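Local coordinates for protein dehydroascorbate reductase (PDB 5XFT) that probably catalyses the glutathione-dependent reduction of L-dehydroascorbate to L-ascorbate, forming glutathione disulfide, at residues Phe23-Val27 against Val60-Lys64; Gly11-Lys17 against Glu41-Phe45. All coordinates share one frame; numbering follows the deposited sequence.

Interaction 1: Phe23-Val27 against Val60-Lys64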
loop_
_atom_site.group_PDB
_atom_site.type_symbol
_atom_site.label_atom_id
_atom_site.label_comp_id
_atom_site.label_asym_id
_atom_site.label_seq_id
_atom_site.Cartn_x
_atom_site.Cartn_y
_atom_site.Cartn_z
ATOM N N PHE A 23 -0.035 4.378 -0.661
ATOM C CA PHE A 23 1.309 4.729 -0.211
ATOM C C PHE A 23 1.330 5.032 1.285
ATOM O O PHE A 23 2.212 4.552 2.018
ATOM C CB PHE A 23 1.830 5.904 -1.040
ATOM C CG PHE A 23 1.786 5.646 -2.516
ATOM C CD1 PHE A 23 2.856 5.048 -3.154
ATOM C CD2 PHE A 23 0.661 5.966 -3.262
ATOM C CE1 PHE A 23 2.815 4.783 -4.518
ATOM C CE2 PHE A 23 0.613 5.704 -4.626
ATOM C CZ PHE A 23 1.694 5.112 -5.253
ATOM N N CYS A 24 0.357 5.825 1.753
ATOM C CA CYS A 24 0.074 5.890 3.183
ATOM C C CYS A 24 -0.080 4.495 3.755
ATOM O O CYS A 24 0.488 4.173 4.807
ATOM C CB CYS A 24 -1.210 6.673 3.443
ATOM S SG CYS A 24 -1.253 8.364 2.875
ATOM N N HIS A 25 -0.856 3.650 3.072
ATOM C CA HIS A 25 -1.037 2.279 3.533
ATOM C C HIS A 25 0.304 1.573 3.685
ATOM O O HIS A 25 0.507 0.813 4.638
ATOM C CB HIS A 25 -1.951 1.519 2.570
ATOM C CG HIS A 25 -2.540 0.272 3.152
ATOM N ND1 HIS A 25 -3.299 -0.606 2.412
ATOM C CD2 HIS A 25 -2.487 -0.241 4.404
ATOM C CE1 HIS A 25 -3.684 -1.612 3.179
ATOM N NE2 HIS A 25 -3.203 -1.416 4.392
ATOM N N ARG A 26 1.243 1.832 2.771
ATOM C CA ARG A 26 2.545 1.176 2.849
ATOM C C ARG A 26 3.317 1.636 4.080
ATOM O O ARG A 26 3.882 0.815 4.819
ATOM C CB ARG A 26 3.353 1.440 1.575
ATOM C CG ARG A 26 4.862 1.277 1.784
ATOM C CD ARG A 26 5.697 1.902 0.649
ATOM N NE ARG A 26 6.936 1.167 0.445
ATOM C CZ ARG A 26 7.902 1.603 -0.357
ATOM N NH1 ARG A 26 7.736 2.746 -1.017
ATOM N NH2 ARG A 26 9.020 0.914 -0.532
ATOM N N VAL A 27 3.337 2.946 4.336
ATOM C CA VAL A 27 4.014 3.430 5.539
ATOM C C VAL A 27 3.374 2.850 6.797
ATOM O O VAL A 27 4.070 2.370 7.703
ATOM C CB VAL A 27 4.024 4.967 5.556
ATOM C CG1 VAL A 27 4.501 5.479 6.901
ATOM C CG2 VAL A 27 4.909 5.479 4.441
ATOM N N VAL A 60 0.622 13.079 0.671
ATOM C CA VAL A 60 0.758 12.236 1.839
ATOM C C VAL A 60 1.259 10.920 1.264
ATOM O O VAL A 60 1.046 10.653 0.084
ATOM C CB VAL A 60 -0.578 12.104 2.593
ATOM C CG1 VAL A 60 -1.000 13.448 3.192
ATOM C CG2 VAL A 60 -1.657 11.589 1.663
ATOM N N PRO A 61 1.918 10.079 2.072
ATOM C CA PRO A 61 2.196 10.217 3.508
ATOM C C PRO A 61 3.257 11.245 3.840
ATOM O O PRO A 61 4.170 11.503 3.042
ATOM C CB PRO A 61 2.729 8.836 3.894
ATOM C CG PRO A 61 3.245 8.266 2.638
ATOM C CD PRO A 61 2.337 8.757 1.561
ATOM N N VAL A 62 3.143 11.818 5.031
ATOM C CA VAL A 62 4.223 12.589 5.627
ATOM C C VAL A 62 4.369 12.086 7.053
ATOM O O VAL A 62 3.374 11.716 7.678
ATOM C CB VAL A 62 3.940 14.112 5.584
ATOM C CG1 VAL A 62 5.090 14.899 6.179
ATOM C CG2 VAL A 62 3.683 14.584 4.151
ATOM N N ILE A 63 5.601 12.007 7.557
ATOM C CA ILE A 63 5.791 11.687 8.964
ATOM C C ILE A 63 6.476 12.857 9.654
ATOM O O ILE A 63 7.050 13.747 9.024
ATOM C CB ILE A 63 6.584 10.389 9.213
ATOM C CG1 ILE A 63 8.065 10.575 8.886
ATOM C CG2 ILE A 63 5.966 9.195 8.490
ATOM C CD1 ILE A 63 8.947 9.741 9.785
ATOM N N LYS A 64 6.398 12.837 10.981
ATOM C CA LYS A 64 6.964 13.890 11.818
ATOM C C LYS A 64 7.284 13.230 13.156
ATOM O O LYS A 64 6.378 12.971 13.955
ATOM C CB LYS A 64 5.992 15.052 11.970
ATOM C CG LYS A 64 6.535 16.256 12.716
ATOM C CD LYS A 64 7.555 16.994 11.885
ATOM C CE LYS A 64 7.596 18.469 12.245
ATOM N NZ LYS A 64 8.019 18.692 13.645
#

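Interaction 2: Gly11-Lys17 against Glu41-Phe45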
loop_
_atom_site.group_PDB
_atom_site.type_symbol
_atom_site.label_atom_id
_atom_site.label_comp_id
_atom_site.label_asym_id
_atom_site.label_seq_id
_atom_site.Cartn_x
_atom_site.Cartn_y
_atom_site.Cartn_z
ATOM N N GLY A 11 -7.436 10.896 4.930
ATOM C CA GLY A 11 -8.489 10.467 5.818
ATOM C C GLY A 11 -9.641 11.442 5.862
ATOM O O GLY A 11 -9.733 12.369 5.058
ATOM N N ASP A 12 -10.540 11.198 6.809
ATOM C CA ASP A 12 -11.657 12.098 7.096
ATOM C C ASP A 12 -11.519 12.592 8.526
ATOM O O ASP A 12 -11.949 11.900 9.465
ATOM C CB ASP A 12 -12.995 11.392 6.904
ATOM C CG ASP A 12 -14.168 12.346 6.969
ATOM O OD1 ASP A 12 -14.067 13.389 7.652
ATOM O OD2 ASP A 12 -15.198 12.053 6.332
ATOM N N PRO A 13 -10.947 13.777 8.747
ATOM C CA PRO A 13 -10.746 14.236 10.131
ATOM C C PRO A 13 -12.047 14.389 10.898
ATOM O O PRO A 13 -12.072 14.174 12.116
ATOM C CB PRO A 13 -10.027 15.582 9.956
ATOM C CG PRO A 13 -9.654 15.668 8.496
ATOM C CD PRO A 13 -10.635 14.827 7.766
ATOM N N ALA A 14 -13.139 14.734 10.214
ATOM C CA ALA A 14 -14.432 14.897 10.865
ATOM C C ALA A 14 -15.026 13.580 11.344
ATOM O O ALA A 14 -15.988 13.602 12.115
ATOM C CB ALA A 14 -15.414 15.587 9.916
ATOM N N LYS A 15 -14.489 12.441 10.911
ATOM C CA LYS A 15 -14.994 11.148 11.352
ATOM C C LYS A 15 -13.901 10.256 11.922
ATOM O O LYS A 15 -14.174 9.091 12.233
ATOM C CB LYS A 15 -15.709 10.437 10.200
ATOM C CG LYS A 15 -16.976 11.146 9.783
ATOM C CD LYS A 15 -17.339 10.880 8.333
ATOM C CE LYS A 15 -17.799 9.455 8.110
ATOM N NZ LYS A 15 -18.491 9.329 6.796
ATOM N N ASN A 16 -12.681 10.776 12.080
ATOM C CA ASN A 16 -11.540 9.989 12.552
ATOM C C ASN A 16 -11.400 8.700 11.742
ATOM O O ASN A 16 -11.146 7.621 12.280
ATOM C CB ASN A 16 -11.660 9.696 14.049
ATOM C CG ASN A 16 -10.312 9.555 14.727
ATOM O OD1 ASN A 16 -9.938 8.471 15.180
ATOM N ND2 ASN A 16 -9.571 10.656 14.801
ATOM N N LYS A 17 -11.569 8.819 10.425
ATOM C CA LYS A 17 -11.672 7.670 9.536
ATOM C C LYS A 17 -10.524 7.666 8.534
ATOM O O LYS A 17 -10.340 8.635 7.786
ATOM C CB LYS A 17 -13.015 7.678 8.800
ATOM C CG LYS A 17 -13.249 6.456 7.945
ATOM C CD LYS A 17 -14.467 6.631 7.063
ATOM C CE LYS A 17 -14.699 5.395 6.210
ATOM N NZ LYS A 17 -15.828 5.590 5.258
ATOM N N GLU A 41 -2.703 11.372 11.738
ATOM C CA GLU A 41 -3.381 12.634 11.500
ATOM C C GLU A 41 -3.963 12.578 10.095
ATOM O O GLU A 41 -3.242 12.281 9.137
ATOM C CB GLU A 41 -2.413 13.806 11.653
ATOM C CG GLU A 41 -3.053 15.082 12.157
ATOM C CD GLU A 41 -3.369 15.021 13.628
ATOM O OE1 GLU A 41 -4.562 15.131 13.958
ATOM O OE2 GLU A 41 -2.435 14.847 14.442
ATOM N N TYR A 42 -5.263 12.832 9.974
ATOM C CA TYR A 42 -5.964 12.665 8.709
ATOM C C TYR A 42 -5.977 13.972 7.935
ATOM O O TYR A 42 -6.342 15.020 8.476
ATOM C CB TYR A 42 -7.393 12.186 8.940
ATOM C CG TYR A 42 -7.442 10.890 9.679
ATOM C CD1 TYR A 42 -6.918 9.745 9.114
ATOM C CD2 TYR A 42 -7.988 10.808 10.953
ATOM C CE1 TYR A 42 -6.949 8.551 9.782
ATOM C CE2 TYR A 42 -8.018 9.606 11.635
ATOM C CZ TYR A 42 -7.495 8.481 11.039
ATOM O OH TYR A 42 -7.515 7.276 11.700
ATOM N N ILE A 43 -5.573 13.903 6.674
ATOM C CA ILE A 43 -5.653 15.034 5.763
ATOM C C ILE A 43 -6.889 14.839 4.898
ATOM O O ILE A 43 -7.054 13.793 4.253
ATOM C CB ILE A 43 -4.391 15.158 4.897
ATOM C CG1 ILE A 43 -3.130 15.261 5.764
ATOM C CG2 ILE A 43 -4.526 16.339 3.946
ATOM C CD1 ILE A 43 -2.969 16.569 6.491
ATOM N N ASP A 44 -7.763 15.835 4.903
ATOM C CA ASP A 44 -8.905 15.865 4.005
ATOM C C ASP A 44 -8.451 16.455 2.674
ATOM O O ASP A 44 -8.063 17.625 2.615
ATOM C CB ASP A 44 -10.034 16.681 4.642
ATOM C CG ASP A 44 -11.147 17.038 3.670
ATOM O OD1 ASP A 44 -11.870 18.013 3.961
ATOM O OD2 ASP A 44 -11.302 16.367 2.628
ATOM N N PHE A 45 -8.491 15.642 1.613
ATOM C CA PHE A 45 -7.989 16.078 0.313
ATOM C C PHE A 45 -8.775 17.250 -0.254
ATOM O O PHE A 45 -8.283 17.926 -1.165
ATOM C CB PHE A 45 -8.006 14.921 -0.686
ATOM C CG PHE A 45 -6.816 14.012 -0.586
ATOM C CD1 PHE A 45 -5.824 14.246 0.353
ATOM C CD2 PHE A 45 -6.690 12.919 -1.436
ATOM C CE1 PHE A 45 -4.731 13.404 0.447
ATOM C CE2 PHE A 45 -5.597 12.071 -1.351
ATOM C CZ PHE A 45 -4.617 12.314 -0.408
HETATM O O HOH W 1 -9.770 13.180 2.087
#

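Interaction 1: Phe23-Val27 against Val60-Lys64
The pyrrolidine ring of P61 lies over the first turn of helix 22-33, with CD 3.5 Å from the backbone N of C24 and its other carbons reaching along the turn towards V27. The CA atoms of C24 and P61 are only 4.8 Å apart, so loop and helix meet almost backbone to backbone. The peptide bond before P61 is cis, and V60 comes beside the same cysteine: CG2 of V60 is 3.5 Å from SG of C24, while P61 CD is 3.8 Å from that sulfur. The thiol stands anti to its own carbonyl carbon (chi1 -59°), a setting that turns it against both V60 CG2 and P61 CD. At F23 the CB is the side-chain atom that reaches P61, 3.9 Å from CD, and the ring leads away.

One turn later V27 divides its branches. CG2 meets CG of P61 at 3.7 Å, the two side chains crossing at a slant; CG1, anti to the backbone N (chi1 170°), extends instead to CG2 of I63, 4.3 Å away, on strand 62-64. C24 also touches V9, and V27 touches I7, of strand 5-12, while S75 of helix 75-85 touches P61.

A cis-proline facing a CxxC-like helix start is a hallmark of the thioredoxin fold, and in related transferases this loop helps bind glutathione; C24 would be the second cysteine of that pattern. No hydrogen bond crosses between the segments, so what joins them directly is van der Waals contact among apolar groups and the C24 sulfur.

Interaction 2: Gly11-Lys17 against Glu41-Phe45
G11 lies so close to Y42 that a CB built on it would fall 2.2 Å from CD1 of the tyrosine, a clash; CA sits 3.7 Å from that atom. With CG anti to its carbonyl carbon (chi1 -59°), the Y42 ring is directed toward G11 and the turn that follows. Over one face comes O of K17, 3.8 Å above the plane and offset to the rim. N16 meets the ring edge in plane with ND2, its amide turned 89° to the ring, although this residue is poorly ordered. With an alanine in place of Y42, the 12-17 turn is likely to lose its apolar cover, and N16 and K17 the ring they pack on.

Alongside the ring the strands pair: G11 N donates to I43 O at 3.0 Å and 174°, and a water joins G11 O to F45 N. P13 CD packs on D44 CB at 3.7 Å. N16 and K17 both face D12 in a G1 beta bulge, and D12 O accepts from K15 N and K17 N on opposite faces of its plane. The contact thus belongs to the parallel pairing of strands 5-12 and 38-43, where strand 5-12 turns back into 17-18 ahead of helix 22-33.

In the fold
From the N terminus, strand 5-12 runs into the 11-17 turn, which opens interaction 2, and helix 22-33 then opens interaction 1. Returning at 41-45, the chain closes interaction 2; with strands 5-12 and 38-43 parallel, this completes a beta-alpha-beta crossover through the helix. Interaction 1 closes later, at 60-64, so the two loops cross rather than nest. Their centres lie 14 Å apart, yet they touch: V60 CG2 packs on F45 CZ at 3.7 Å, and V60 CG1 on I43 CG1 at 3.8 Å. Strand 5-12, between its parallel neighbour 38-43 and antiparallel 62-64, unites both contacts in the thioredoxin-like N-terminal domain.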